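PDB 6DCS: stage III sporulation protein AF from Bacillus subtilis, which is a component of a channel essential for sporulation, the piece here probably being its ring-building-motif domain. Local coordinates for residues S10-I15 and A45-D50; Y36-I41 and V60-S65; A90-A95 and G120-N125; Q97-L102 and I113-E118. All blocks are in the same frame, centred on the assembly; numbering follows the deposited sequence.

Contact 1 of 4, residues S10-I15 and A45-D50. With SO4 (sulfate ion), chain C; SO4 (sulfate ion), chain D.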
loop_
_atom_site.group_PDB
_atom_site.type_symbol
_atom_site.label_atom_id
_atom_site.label_comp_id
_atom_site.label_asym_id
_atom_site.label_seq_id
_atom_site.Cartn_x
_atom_site.Cartn_y
_atom_site.Cartn_z
ATOM N N SER A 10 13.940 11.863 -16.655
ATOM C CA SER A 10 12.560 12.286 -16.860
ATOM C C SER A 10 12.152 13.303 -15.797
ATOM O O SER A 10 11.952 12.964 -14.613
ATOM C CB SER A 10 11.631 11.086 -16.834
ATOM O OG SER A 10 10.436 11.357 -17.527
ATOM N N GLN A 11 12.037 14.559 -16.230
ATOM C CA GLN A 11 11.341 15.569 -15.452
ATOM C C GLN A 11 10.076 14.994 -14.849
ATOM O O GLN A 11 9.881 15.002 -13.628
ATOM C CB GLN A 11 10.976 16.753 -16.336
ATOM C CG GLN A 11 10.170 17.768 -15.596
ATOM C CD GLN A 11 11.077 18.848 -15.052
ATOM O OE1 GLN A 11 11.122 19.103 -13.844
ATOM N NE2 GLN A 11 11.819 19.497 -15.958
ATOM N N ARG A 12 9.198 14.496 -15.710
ATOM C CA ARG A 12 7.923 13.994 -15.231
ATOM C C ARG A 12 8.129 12.945 -14.152
ATOM O O ARG A 12 7.429 12.949 -13.140
ATOM C CB ARG A 12 7.112 13.432 -16.391
ATOM C CG ARG A 12 6.107 14.403 -16.978
ATOM C CD ARG A 12 5.252 13.681 -18.016
ATOM N NE ARG A 12 5.893 13.612 -19.335
ATOM C CZ ARG A 12 5.455 14.257 -20.412
ATOM N NH1 ARG A 12 4.372 15.010 -20.313
ATOM N NH2 ARG A 12 6.091 14.142 -21.579
ATOM N N ALA A 13 9.117 12.068 -14.323
ATOM C CA ALA A 13 9.345 11.064 -13.290
ATOM C C ALA A 13 9.888 11.691 -12.017
ATOM O O ALA A 13 9.486 11.305 -10.915
ATOM C CB ALA A 13 10.298 9.993 -13.783
ATOM N N TYR A 14 10.803 12.660 -12.147
ATOM C CA TYR A 14 11.346 13.345 -10.978
ATOM C C TYR A 14 10.231 13.859 -10.078
ATOM O O TYR A 14 10.208 13.604 -8.863
ATOM C CB TYR A 14 12.234 14.512 -11.413
ATOM C CG TYR A 14 12.266 15.615 -10.371
ATOM C CD1 TYR A 14 12.960 15.439 -9.187
ATOM C CD2 TYR A 14 11.584 16.809 -10.570
ATOM C CE1 TYR A 14 12.981 16.409 -8.242
ATOM C CE2 TYR A 14 11.604 17.788 -9.642
ATOM C CZ TYR A 14 12.303 17.592 -8.450
ATOM O OH TYR A 14 12.339 18.569 -7.452
ATOM N N ILE A 15 9.320 14.633 -10.670
ATOM C CA ILE A 15 8.210 15.195 -9.923
ATOM C C ILE A 15 7.455 14.090 -9.224
ATOM O O ILE A 15 7.165 14.172 -8.016
ATOM C CB ILE A 15 7.300 15.986 -10.869
ATOM C CG1 ILE A 15 7.992 17.284 -11.263
ATOM C CG2 ILE A 15 5.949 16.224 -10.246
ATOM C CD1 ILE A 15 7.402 17.881 -12.512
ATOM N N ALA A 45 1.209 7.437 -13.246
ATOM C CA ALA A 45 0.655 8.693 -13.734
ATOM C C ALA A 45 0.734 8.697 -15.254
ATOM O O ALA A 45 1.484 7.919 -15.850
ATOM C CB ALA A 45 1.376 9.907 -13.136
ATOM N N GLY A 46 -0.058 9.576 -15.867
ATOM C CA GLY A 46 -0.250 9.672 -17.310
ATOM C C GLY A 46 0.485 10.846 -17.913
ATOM O O GLY A 46 1.509 11.299 -17.389
ATOM N N GLU A 47 -0.050 11.358 -19.029
ATOM C CA GLU A 47 0.728 12.278 -19.855
ATOM C C GLU A 47 1.239 13.463 -19.057
ATOM O O GLU A 47 2.421 13.805 -19.152
ATOM C CB GLU A 47 -0.068 12.770 -21.067
ATOM C CG GLU A 47 0.837 13.544 -22.049
ATOM C CD GLU A 47 1.028 12.789 -23.349
ATOM O OE1 GLU A 47 0.850 11.563 -23.288
ATOM O OE2 GLU A 47 1.385 13.378 -24.401
ATOM N N LYS A 48 0.385 14.097 -18.262
ATOM C CA LYS A 48 0.805 15.267 -17.505
ATOM C C LYS A 48 0.903 14.947 -16.020
ATOM O O LYS A 48 0.199 14.068 -15.507
ATOM C CB LYS A 48 -0.127 16.443 -17.771
ATOM C CG LYS A 48 -0.424 16.675 -19.290
ATOM C CD LYS A 48 0.604 17.578 -20.011
ATOM C CE LYS A 48 1.870 16.797 -20.389
ATOM N NZ LYS A 48 3.085 17.682 -20.471
ATOM N N VAL A 49 1.858 15.616 -15.375
ATOM C CA VAL A 49 2.254 15.390 -13.997
ATOM C C VAL A 49 2.538 16.752 -13.382
ATOM O O VAL A 49 3.691 17.203 -13.356
ATOM C CB VAL A 49 3.490 14.481 -13.900
ATOM C CG1 VAL A 49 3.835 14.200 -12.443
ATOM C CG2 VAL A 49 3.278 13.174 -14.643
ATOM N N ASP A 50 1.486 17.411 -12.878
ATOM C CA ASP A 50 1.559 18.772 -12.360
ATOM C C ASP A 50 1.103 18.905 -10.907
ATOM O O ASP A 50 1.379 19.941 -10.287
ATOM C CB ASP A 50 0.717 19.723 -13.235
ATOM C CG ASP A 50 1.510 20.350 -14.371
ATOM O OD1 ASP A 50 2.432 19.693 -14.895
ATOM O OD2 ASP A 50 1.205 21.506 -14.740
HETATM S S SO4 C . 10.209 14.118 -19.654
HETATM O O1 SO4 C . 10.850 13.202 -20.630
HETATM O O2 SO4 C . 8.786 14.299 -19.953
HETATM O O3 SO4 C . 10.927 15.411 -19.593
HETATM O O4 SO4 C . 10.216 13.489 -18.336
HETATM S S SO4 D . -3.662 11.061 -19.299
HETATM O O1 SO4 D . -3.717 11.474 -20.712
HETATM O O2 SO4 D . -2.750 9.912 -19.185
HETATM O O3 SO4 D . -4.998 10.667 -18.811
HETATM O O4 SO4 D . -3.171 12.185 -18.480
#
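The first turn of helix 11-30 lies against the loop that follows strand 37-45, with Arg12 and Val49 nearest at 6.0 Å between their CA atoms. Two side chains on the helix, Arg12 and Ile15, meet that loop. Val49 points at the helix and splits its two branches between them. CG1, anti to the backbone N (chi1 -177°), touches Ile15 CG2 at 3.7 Å. CG2 lies 3.9 Å from Arg12 CG and is equally close to Arg12 CD. An alanine here would probably leave a gap beside Ile15 CG2 and the Arg12 methylenes, and the arginine chain would be less firmly placed.

Beyond CD the Arg12 chain bends at chi3, and its guanidinium reaches the loop backbone. NH1 gives a weak hydrogen bond to Glu47 O, 2.6 Å long but bent to 115°. Lys48 NZ stands at the guanidinium edge, 3.0 Å from Arg12 NH1. These two positive groups would be expected to repel each other. A sulfate ion lies near the other guanidinium nitrogens, with its O2 3.0 Å from Arg12 NE, and may offset some of that charge. The same ion sits at the start of the helix, where Ser10 is the N-cap. Arg12 N donates to its O4, although the place of that oxygen is doubtful. A second sulfate takes a hydrogen bond from Glu47 N, and Lys56 also binds sulfate. The arrangement is a surface contact in which the N-terminal turn of a helix meets a hairpin loop, with anions, probably from the crystallisation liquor, bound at a helix start and a loop NH.

Contact 2 of 4, residues Y36-I41 and V60-S65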
loop_
_atom_site.group_PDB
_atom_site.type_symbol
_atom_site.label_atom_id
_atom_site.label_comp_id
_atom_site.label_asym_id
_atom_site.label_seq_id
_atom_site.Cartn_x
_atom_site.Cartn_y
_atom_site.Cartn_z
ATOM N N TYR A 36 2.091 -2.617 11.417
ATOM C CA TYR A 36 2.407 -2.669 10.008
ATOM C C TYR A 36 3.364 -1.549 9.662
ATOM O O TYR A 36 3.333 -0.467 10.258
ATOM C CB TYR A 36 1.134 -2.602 9.172
ATOM C CG TYR A 36 0.472 -3.952 9.098
ATOM C CD1 TYR A 36 -0.800 -4.096 8.585
ATOM C CD2 TYR A 36 1.139 -5.097 9.524
ATOM C CE1 TYR A 36 -1.413 -5.340 8.508
ATOM C CE2 TYR A 36 0.537 -6.353 9.450
ATOM C CZ TYR A 36 -0.745 -6.465 8.946
ATOM O OH TYR A 36 -1.373 -7.693 8.856
ATOM N N LYS A 37 4.252 -1.861 8.743
ATOM C CA LYS A 37 5.258 -0.945 8.253
ATOM C C LYS A 37 4.989 -0.772 6.768
ATOM O O LYS A 37 4.842 -1.760 6.040
ATOM C CB LYS A 37 6.654 -1.518 8.521
ATOM C CG LYS A 37 7.722 -0.548 9.040
ATOM C CD LYS A 37 8.723 -0.258 7.917
ATOM C CE LYS A 37 9.714 0.852 8.235
ATOM N NZ LYS A 37 10.327 1.336 6.957
ATOM N N VAL A 38 4.857 0.478 6.335
ATOM C CA VAL A 38 4.764 0.738 4.908
ATOM C C VAL A 38 6.105 0.383 4.286
ATOM O O VAL A 38 7.168 0.776 4.793
ATOM C CB VAL A 38 4.331 2.193 4.662
ATOM C CG1 VAL A 38 3.192 2.548 5.607
ATOM C CG2 VAL A 38 5.481 3.163 4.895
ATOM N N GLY A 39 6.068 -0.434 3.232
ATOM C CA GLY A 39 7.271 -0.877 2.548
ATOM C C GLY A 39 7.411 -0.363 1.121
ATOM O O GLY A 39 7.966 0.709 0.884
ATOM N N ARG A 40 6.949 -1.114 0.140
ATOM C CA ARG A 40 6.931 -0.553 -1.198
ATOM C C ARG A 40 5.726 0.371 -1.352
ATOM O O ARG A 40 4.663 0.145 -0.768
ATOM C CB ARG A 40 6.901 -1.666 -2.257
ATOM C CG ARG A 40 8.246 -2.384 -2.506
ATOM C CD ARG A 40 8.068 -3.665 -3.362
ATOM N NE ARG A 40 7.121 -4.597 -2.746
ATOM C CZ ARG A 40 7.357 -5.312 -1.640
ATOM N NH1 ARG A 40 8.541 -5.249 -1.039
ATOM N NH2 ARG A 40 6.416 -6.119 -1.146
ATOM N N ILE A 41 5.912 1.428 -2.140
ATOM C CA ILE A 41 4.835 2.292 -2.609
ATOM C C ILE A 41 5.080 2.537 -4.087
ATOM O O ILE A 41 6.165 2.991 -4.457
ATOM C CB ILE A 41 4.805 3.629 -1.839
ATOM C CG1 ILE A 41 4.526 3.399 -0.360
ATOM C CG2 ILE A 41 3.725 4.560 -2.362
ATOM C CD1 ILE A 41 4.493 4.688 0.489
ATOM N N VAL A 60 0.331 -0.037 -2.234
ATOM C CA VAL A 60 1.017 -0.050 -0.945
ATOM C C VAL A 60 1.206 -1.475 -0.440
ATOM O O VAL A 60 0.248 -2.249 -0.363
ATOM C CB VAL A 60 0.272 0.769 0.114
ATOM C CG1 VAL A 60 1.174 0.948 1.313
ATOM C CG2 VAL A 60 -0.162 2.111 -0.461
ATOM N N TYR A 61 2.434 -1.800 -0.058
ATOM C CA TYR A 61 2.793 -3.125 0.418
ATOM C C TYR A 61 3.141 -2.987 1.891
ATOM O O TYR A 61 4.085 -2.269 2.237
ATOM C CB TYR A 61 3.957 -3.695 -0.412
ATOM C CG TYR A 61 3.588 -3.945 -1.885
ATOM C CD1 TYR A 61 3.552 -2.903 -2.807
ATOM C CD2 TYR A 61 3.252 -5.214 -2.337
ATOM C CE1 TYR A 61 3.191 -3.120 -4.140
ATOM C CE2 TYR A 61 2.894 -5.435 -3.647
ATOM C CZ TYR A 61 2.862 -4.392 -4.560
ATOM O OH TYR A 61 2.496 -4.648 -5.889
ATOM N N MET A 62 2.347 -3.633 2.750
ATOM C CA MET A 62 2.412 -3.441 4.195
ATOM C C MET A 62 3.216 -4.564 4.823
ATOM O O MET A 62 3.034 -5.729 4.466
ATOM C CB MET A 62 1.013 -3.400 4.801
ATOM C CG MET A 62 0.289 -2.069 4.590
ATOM S SD MET A 62 1.311 -0.589 4.712
ATOM C CE MET A 62 1.472 -0.434 6.499
ATOM N N ALA A 63 4.043 -4.228 5.729
ATOM C CA ALA A 63 5.077 -5.121 6.231
ATOM C C ALA A 63 4.670 -5.757 7.554
ATOM O O ALA A 63 3.879 -5.184 8.307
ATOM C CB ALA A 63 6.387 -4.357 6.418
ATOM N N PRO A 64 5.221 -6.937 7.861
ATOM C CA PRO A 64 4.852 -7.606 9.124
ATOM C C PRO A 64 5.271 -6.843 10.375
ATOM O O PRO A 64 4.480 -6.744 11.321
ATOM C CB PRO A 64 5.571 -8.959 9.017
ATOM C CG PRO A 64 6.722 -8.700 8.087
ATOM C CD PRO A 64 6.182 -7.734 7.076
ATOM N N SER A 65 6.502 -6.318 10.405
ATOM C CA SER A 65 7.075 -5.589 11.548
ATOM C C SER A 65 7.143 -6.445 12.819
ATOM O O SER A 65 7.075 -5.925 13.936
ATOM C CB SER A 65 6.333 -4.268 11.809
ATOM O OG SER A 65 5.372 -4.373 12.849
#
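A beta hairpin of strands 37-45 and 55-63 is joined here, with a beta bulge where Gly39 and Arg40 face the single residue Tyr61. Both backbone polar groups of Tyr61 are used. Gly39 N donates to Tyr61 O at 2.9 Å, and Tyr61 N donates to Arg40 O at 3.0 Å. Further along, Ala63 N donates to Lys37 O at 2.6 Å.

At the bulge the Arg40 side chain folds over one face of the Tyr61 ring. NE sits 3.7 Å above the ring plane, offset toward the rim. The cation-pi contact is off-centre, with Arg40 CZ 4.6 Å from the Tyr61 ring centroid and the two planes 54° apart. The hydroxyl of Tyr61 is hydrogen-bonded to Lys42, and its ring stacks with that of His116. An alanine in place of Tyr61 would probably leave the Arg40 guanidinium freer to turn and both Lys42 and His116 without this partner.

Val38 and Met62 form a non-hydrogen-bonded pair and lie side by side, pointing the same way. Bends at chi2 and chi3 bring Met62 CE to 3.6 Å from Val38 CG1 and 3.5 Å from Tyr36 CB. Ile41 and Val60 share this face. Helix 11-30 meets Val38 and Ile41 there, helix 81-106 meets Val60 and Met62, and strand 113-116 pairs with the other edge of strand 55-63.

Contact 3 of 4, residues A90-A95 and G120-N125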
loop_
_atom_site.group_PDB
_atom_site.type_symbol
_atom_site.label_atom_id
_atom_site.label_comp_id
_atom_site.label_asym_id
_atom_site.label_seq_id
_atom_site.Cartn_x
_atom_site.Cartn_y
_atom_site.Cartn_z
ATOM N N ALA A 90 -11.726 -11.279 8.777
ATOM C CA ALA A 90 -10.900 -10.358 9.545
ATOM C C ALA A 90 -9.761 -9.813 8.693
ATOM O O ALA A 90 -9.522 -8.602 8.674
ATOM C CB ALA A 90 -10.375 -11.045 10.812
ATOM N N GLU A 91 -9.051 -10.684 7.971
ATOM C CA GLU A 91 -7.972 -10.212 7.100
ATOM C C GLU A 91 -8.474 -9.288 5.991
ATOM O O GLU A 91 -7.795 -8.315 5.642
ATOM C CB GLU A 91 -7.240 -11.390 6.478
ATOM C CG GLU A 91 -6.162 -11.959 7.368
ATOM C CD GLU A 91 -5.893 -13.425 7.082
ATOM O OE1 GLU A 91 -5.417 -14.126 8.003
ATOM O OE2 GLU A 91 -6.161 -13.875 5.944
ATOM N N GLN A 92 -9.640 -9.579 5.407
ATOM C CA GLN A 92 -10.218 -8.622 4.469
ATOM C C GLN A 92 -10.392 -7.290 5.154
ATOM O O GLN A 92 -10.041 -6.240 4.604
ATOM C CB GLN A 92 -11.568 -9.118 3.952
ATOM C CG GLN A 92 -11.929 -8.607 2.565
ATOM C CD GLN A 92 -10.942 -9.090 1.511
ATOM O OE1 GLN A 92 -10.158 -10.016 1.753
ATOM N NE2 GLN A 92 -10.950 -8.442 0.352
ATOM N N LYS A 93 -10.848 -7.346 6.407
ATOM C CA LYS A 93 -11.276 -6.175 7.155
ATOM C C LYS A 93 -10.063 -5.383 7.653
ATOM O O LYS A 93 -10.077 -4.154 7.670
ATOM C CB LYS A 93 -12.201 -6.651 8.293
ATOM C CG LYS A 93 -12.203 -5.827 9.525
ATOM C CD LYS A 93 -13.133 -4.612 9.374
ATOM C CE LYS A 93 -13.101 -3.936 10.690
ATOM N NZ LYS A 93 -11.720 -3.682 11.125
ATOM N N GLU A 94 -8.984 -6.074 8.016
ATOM C CA GLU A 94 -7.714 -5.394 8.251
ATOM C C GLU A 94 -7.279 -4.633 7.009
ATOM O O GLU A 94 -7.074 -3.416 7.056
ATOM C CB GLU A 94 -6.639 -6.401 8.696
ATOM C CG GLU A 94 -5.261 -5.788 8.799
ATOM C CD GLU A 94 -5.039 -5.009 10.101
ATOM O OE1 GLU A 94 -4.385 -5.548 11.035
ATOM O OE2 GLU A 94 -5.535 -3.860 10.191
ATOM N N ALA A 95 -7.185 -5.319 5.869
ATOM C CA ALA A 95 -6.741 -4.675 4.634
ATOM C C ALA A 95 -7.518 -3.388 4.371
ATOM O O ALA A 95 -6.922 -2.323 4.147
ATOM C CB ALA A 95 -6.888 -5.641 3.452
ATOM N N GLY A 120 0.959 -11.707 4.801
ATOM C CA GLY A 120 -0.434 -12.087 4.962
ATOM C C GLY A 120 -0.968 -12.555 3.626
ATOM O O GLY A 120 -0.200 -12.814 2.700
ATOM N N GLU A 121 -2.308 -12.670 3.521
ATOM C CA GLU A 121 -2.943 -13.091 2.254
ATOM C C GLU A 121 -4.226 -12.267 2.077
ATOM O O GLU A 121 -5.327 -12.680 2.461
ATOM C CB GLU A 121 -3.200 -14.605 2.207
ATOM C CG GLU A 121 -1.928 -15.478 2.123
ATOM C CD GLU A 121 -2.188 -16.940 1.738
ATOM O OE1 GLU A 121 -1.206 -17.698 1.557
ATOM O OE2 GLU A 121 -3.363 -17.334 1.598
ATOM N N SER A 122 -4.062 -11.083 1.481
ATOM C CA SER A 122 -5.166 -10.170 1.200
ATOM C C SER A 122 -4.695 -9.055 0.272
ATOM O O SER A 122 -3.499 -8.903 -0.005
ATOM C CB SER A 122 -5.755 -9.584 2.484
ATOM O OG SER A 122 -7.126 -9.916 2.543
ATOM N N VAL A 123 -5.668 -8.280 -0.221
ATOM C CA VAL A 123 -5.417 -7.115 -1.060
ATOM C C VAL A 123 -6.556 -6.134 -0.840
ATOM O O VAL A 123 -7.609 -6.487 -0.310
ATOM C CB VAL A 123 -5.296 -7.443 -2.578
ATOM C CG1 VAL A 123 -3.984 -8.163 -2.905
ATOM C CG2 VAL A 123 -6.517 -8.235 -3.081
ATOM N N GLY A 124 -6.332 -4.886 -1.251
ATOM C CA GLY A 124 -7.367 -3.878 -1.297
ATOM C C GLY A 124 -8.013 -3.798 -2.667
ATOM O O GLY A 124 -7.822 -4.664 -3.527
ATOM N N ASN A 125 -8.792 -2.731 -2.876
ATOM C CA ASN A 125 -9.659 -2.638 -4.059
ATOM C C ASN A 125 -8.819 -2.516 -5.336
ATOM O O ASN A 125 -8.087 -1.532 -5.513
ATOM C CB ASN A 125 -10.637 -1.464 -3.939
ATOM C CG ASN A 125 -12.029 -1.892 -3.469
ATOM O OD1 ASN A 125 -12.171 -2.541 -2.439
ATOM N ND2 ASN A 125 -13.061 -1.542 -4.240
#
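Ser122 points its side chain at helix 81-106 and enters between Glu91, Gln92 and Ala95. Its OG lies 3.6 Å from Glu91 O on the helix backbone. The Gln92 side chain starts out away from the loop but turns back to it. CG is anti to the backbone N (chi1 -152°), and the chain then bends at chi2. This sets the amide group beside the serine hydroxyl, with Gln92 CD 4.0 Å from Ser122 OG. One turn further on, Ala95 directs its methyl at the loop. Ala95 CB meets Ser122 CB at 4.2 Å and Val123 O at 3.9 Å. At the other end the extended Glu91 chain brings OE2 to 3.8 Å from Glu121 O. The carboxylates of Glu91 and Glu121 remain apart, with 6.2 Å between their OE2 atoms. Val123 turns its side chain away from the helix.

The segment 120-125 follows strand 113-116 and runs past the helix without regular structure. Ser122 also touches Met117, and Asn125 reaches Lys96 and Gln99. The chemistry is mixed and light, and the acidic groups would be expected to repel. It implies a light surface attachment, made by a serine hydroxyl near an amide and a methyl group near a carbonyl.

Contact 4 of 4, residues Q97-L102 and I113-E118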
loop_
_atom_site.group_PDB
_atom_site.type_symbol
_atom_site.label_atom_id
_atom_site.label_comp_id
_atom_site.label_asym_id
_atom_site.label_seq_id
_atom_site.Cartn_x
_atom_site.Cartn_y
_atom_site.Cartn_z
ATOM N N GLN A 97 -8.905 -1.503 6.372
ATOM C CA GLN A 97 -8.707 -0.415 7.328
ATOM C C GLN A 97 -7.439 0.377 7.056
ATOM O O GLN A 97 -7.470 1.609 7.151
ATOM C CB GLN A 97 -8.689 -0.930 8.765
ATOM C CG GLN A 97 -8.637 0.204 9.822
ATOM C CD GLN A 97 -7.636 -0.056 10.962
ATOM O OE1 GLN A 97 -6.690 -0.849 10.825
ATOM N NE2 GLN A 97 -7.888 0.568 12.118
ATOM N N ILE A 98 -6.326 -0.289 6.738
ATOM C CA ILE A 98 -5.155 0.421 6.211
ATOM C C ILE A 98 -5.525 1.275 4.991
ATOM O O ILE A 98 -5.047 2.402 4.851
ATOM C CB ILE A 98 -4.037 -0.567 5.860
ATOM C CG1 ILE A 98 -3.670 -1.372 7.091
ATOM C CG2 ILE A 98 -2.826 0.187 5.359
ATOM C CD1 ILE A 98 -3.177 -2.762 6.726
ATOM N N GLN A 99 -6.371 0.762 4.098
ATOM C CA GLN A 99 -6.855 1.587 2.991
ATOM C C GLN A 99 -7.477 2.915 3.425
ATOM O O GLN A 99 -7.071 3.993 2.972
ATOM C CB GLN A 99 -7.895 0.834 2.163
ATOM C CG GLN A 99 -8.173 1.540 0.842
ATOM C CD GLN A 99 -9.351 0.982 0.067
ATOM O OE1 GLN A 99 -10.480 0.942 0.585
ATOM N NE2 GLN A 99 -9.108 0.582 -1.183
ATOM N N THR A 100 -8.509 2.839 4.266
ATOM C CA THR A 100 -9.164 4.034 4.779
ATOM C C THR A 100 -8.193 4.924 5.567
ATOM O O THR A 100 -8.187 6.150 5.416
ATOM C CB THR A 100 -10.325 3.580 5.641
ATOM O OG1 THR A 100 -9.818 2.547 6.481
ATOM C CG2 THR A 100 -11.429 2.982 4.814
ATOM N N GLN A 101 -7.362 4.322 6.415
ATOM C CA GLN A 101 -6.392 5.108 7.161
ATOM C C GLN A 101 -5.552 5.955 6.220
ATOM O O GLN A 101 -5.379 7.162 6.437
ATOM C CB GLN A 101 -5.498 4.192 7.996
ATOM C CG GLN A 101 -5.665 4.301 9.503
ATOM C CD GLN A 101 -4.548 3.585 10.281
ATOM O OE1 GLN A 101 -4.615 2.369 10.528
ATOM N NE2 GLN A 101 -3.526 4.346 10.684
ATOM N N LEU A 102 -5.030 5.352 5.148
ATOM C CA LEU A 102 -4.188 6.120 4.243
ATOM C C LEU A 102 -5.019 7.109 3.430
ATOM O O LEU A 102 -4.596 8.247 3.193
ATOM C CB LEU A 102 -3.407 5.179 3.344
ATOM C CG LEU A 102 -2.504 4.148 4.004
ATOM C CD1 LEU A 102 -2.253 2.985 3.008
ATOM C CD2 LEU A 102 -1.218 4.788 4.418
ATOM N N ILE A 113 -6.319 3.620 -4.356
ATOM C CA ILE A 113 -5.344 2.992 -3.470
ATOM C C ILE A 113 -5.574 1.499 -3.455
ATOM O O ILE A 113 -6.662 1.035 -3.088
ATOM C CB ILE A 113 -5.387 3.553 -2.033
ATOM C CG1 ILE A 113 -5.337 5.090 -2.017
ATOM C CG2 ILE A 113 -4.255 2.979 -1.197
ATOM C CD1 ILE A 113 -5.521 5.722 -0.600
ATOM N N THR A 114 -4.550 0.746 -3.824
ATOM C CA THR A 114 -4.533 -0.692 -3.615
ATOM C C THR A 114 -3.641 -0.963 -2.425
ATOM O O THR A 114 -2.550 -0.402 -2.340
ATOM C CB THR A 114 -4.024 -1.454 -4.846
ATOM O OG1 THR A 114 -4.746 -1.027 -6.009
ATOM C CG2 THR A 114 -4.217 -2.972 -4.667
ATOM N N VAL A 115 -4.086 -1.830 -1.526
ATOM C CA VAL A 115 -3.290 -2.212 -0.366
ATOM C C VAL A 115 -2.954 -3.683 -0.522
ATOM O O VAL A 115 -3.855 -4.530 -0.511
ATOM C CB VAL A 115 -4.032 -1.949 0.957
ATOM C CG1 VAL A 115 -3.220 -2.479 2.137
ATOM C CG2 VAL A 115 -4.333 -0.487 1.123
ATOM N N HIS A 116 -1.666 -3.993 -0.666
ATOM C CA HIS A 116 -1.200 -5.376 -0.723
ATOM C C HIS A 116 -0.664 -5.787 0.646
ATOM O O HIS A 116 0.204 -5.119 1.220
ATOM C CB HIS A 116 -0.139 -5.566 -1.813
ATOM C CG HIS A 116 -0.672 -5.428 -3.210
ATOM N ND1 HIS A 116 -1.401 -6.421 -3.831
ATOM C CD2 HIS A 116 -0.606 -4.405 -4.094
ATOM C CE1 HIS A 116 -1.758 -6.017 -5.038
ATOM N NE2 HIS A 116 -1.285 -4.798 -5.225
ATOM N N MET A 117 -1.190 -6.887 1.164
ATOM C CA MET A 117 -0.997 -7.266 2.558
ATOM C C MET A 117 0.056 -8.365 2.669
ATOM O O MET A 117 -0.220 -9.497 3.064
ATOM C CB MET A 117 -2.323 -7.719 3.161
ATOM C CG MET A 117 -2.895 -6.806 4.233
ATOM S SD MET A 117 -1.655 -6.032 5.278
ATOM C CE MET A 117 -0.752 -7.479 5.864
ATOM N N GLU A 118 1.288 -8.026 2.319
ATOM C CA GLU A 118 2.314 -9.054 2.367
ATOM C C GLU A 118 2.760 -9.260 3.811
ATOM O O GLU A 118 2.645 -8.365 4.658
ATOM C CB GLU A 118 3.486 -8.706 1.443
ATOM C CG GLU A 118 3.578 -9.582 0.148
ATOM C CD GLU A 118 3.682 -11.109 0.382
ATOM O OE1 GLU A 118 3.300 -11.622 1.462
ATOM O OE2 GLU A 118 4.161 -11.806 -0.544
#
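Gln99 NE2 donates a hydrogen bond to Ile113 O at 3.1 Å, with an N-H...O angle of 155°. The carbonyl oxygen lies close to the plane of the glutamine amide. Gln99 CG is anti to the backbone N (chi1 -167°) and the chain stays extended beyond it, which carries the amide across to the strand. The bond ties a helix side chain to the strand backbone in a buried place.

Apolar groups fill the rest. Val115 points at the helix and places CG2 3.8 Å from Gln99 CA. Its other branch, CG1, meets Ile98 CG2 at 4.2 Å. Leu102 CD1 approaches Val115 CG2 at 4.5 Å, and Ile113 CD1 lies by the Leu102 backbone. Past the end of the strand, Met117 bends at chi2 and chi3. Its SD comes to 3.9 Å from Ile98 CD1, and the two side chains cross at about a right angle.

The short helix and strand segments run at 138° to each other, their axes 8.4 Å apart at closest approach. Strand 113-116 pairs in parallel with strand 55-63, and helix 81-106 links them as a beta-alpha-beta crossover. The helix lies against this sheet, Ile98 also touching Met62 and Leu102 touching Val60.

How the contacts relate
The chain runs helix, strand, strand, helix, strand, an order consistent with the ring-building motif. Contacts 2 and 4 meet near the middle of the domain, contact 4 being the buried one, with centres 9 Å apart. Strands 55-63 and 113-116 join them, with Val60 N 2.9 Å from Thr114 O. Tyr36 of contact 2 packs on Ile98 and Met117 of contact 4. Contact 3 uses the same helix, 81-106, as contact 4, and its loop encloses contact 4 along the chain. Their centres are 8 Å apart. Contact 1 is remote, its centre about 25 Å from contact 2 and 31 Å from contact 3, and it alone holds the sulfate ions. Contacts 1 and 3 lie on opposite sides of the chain's centre.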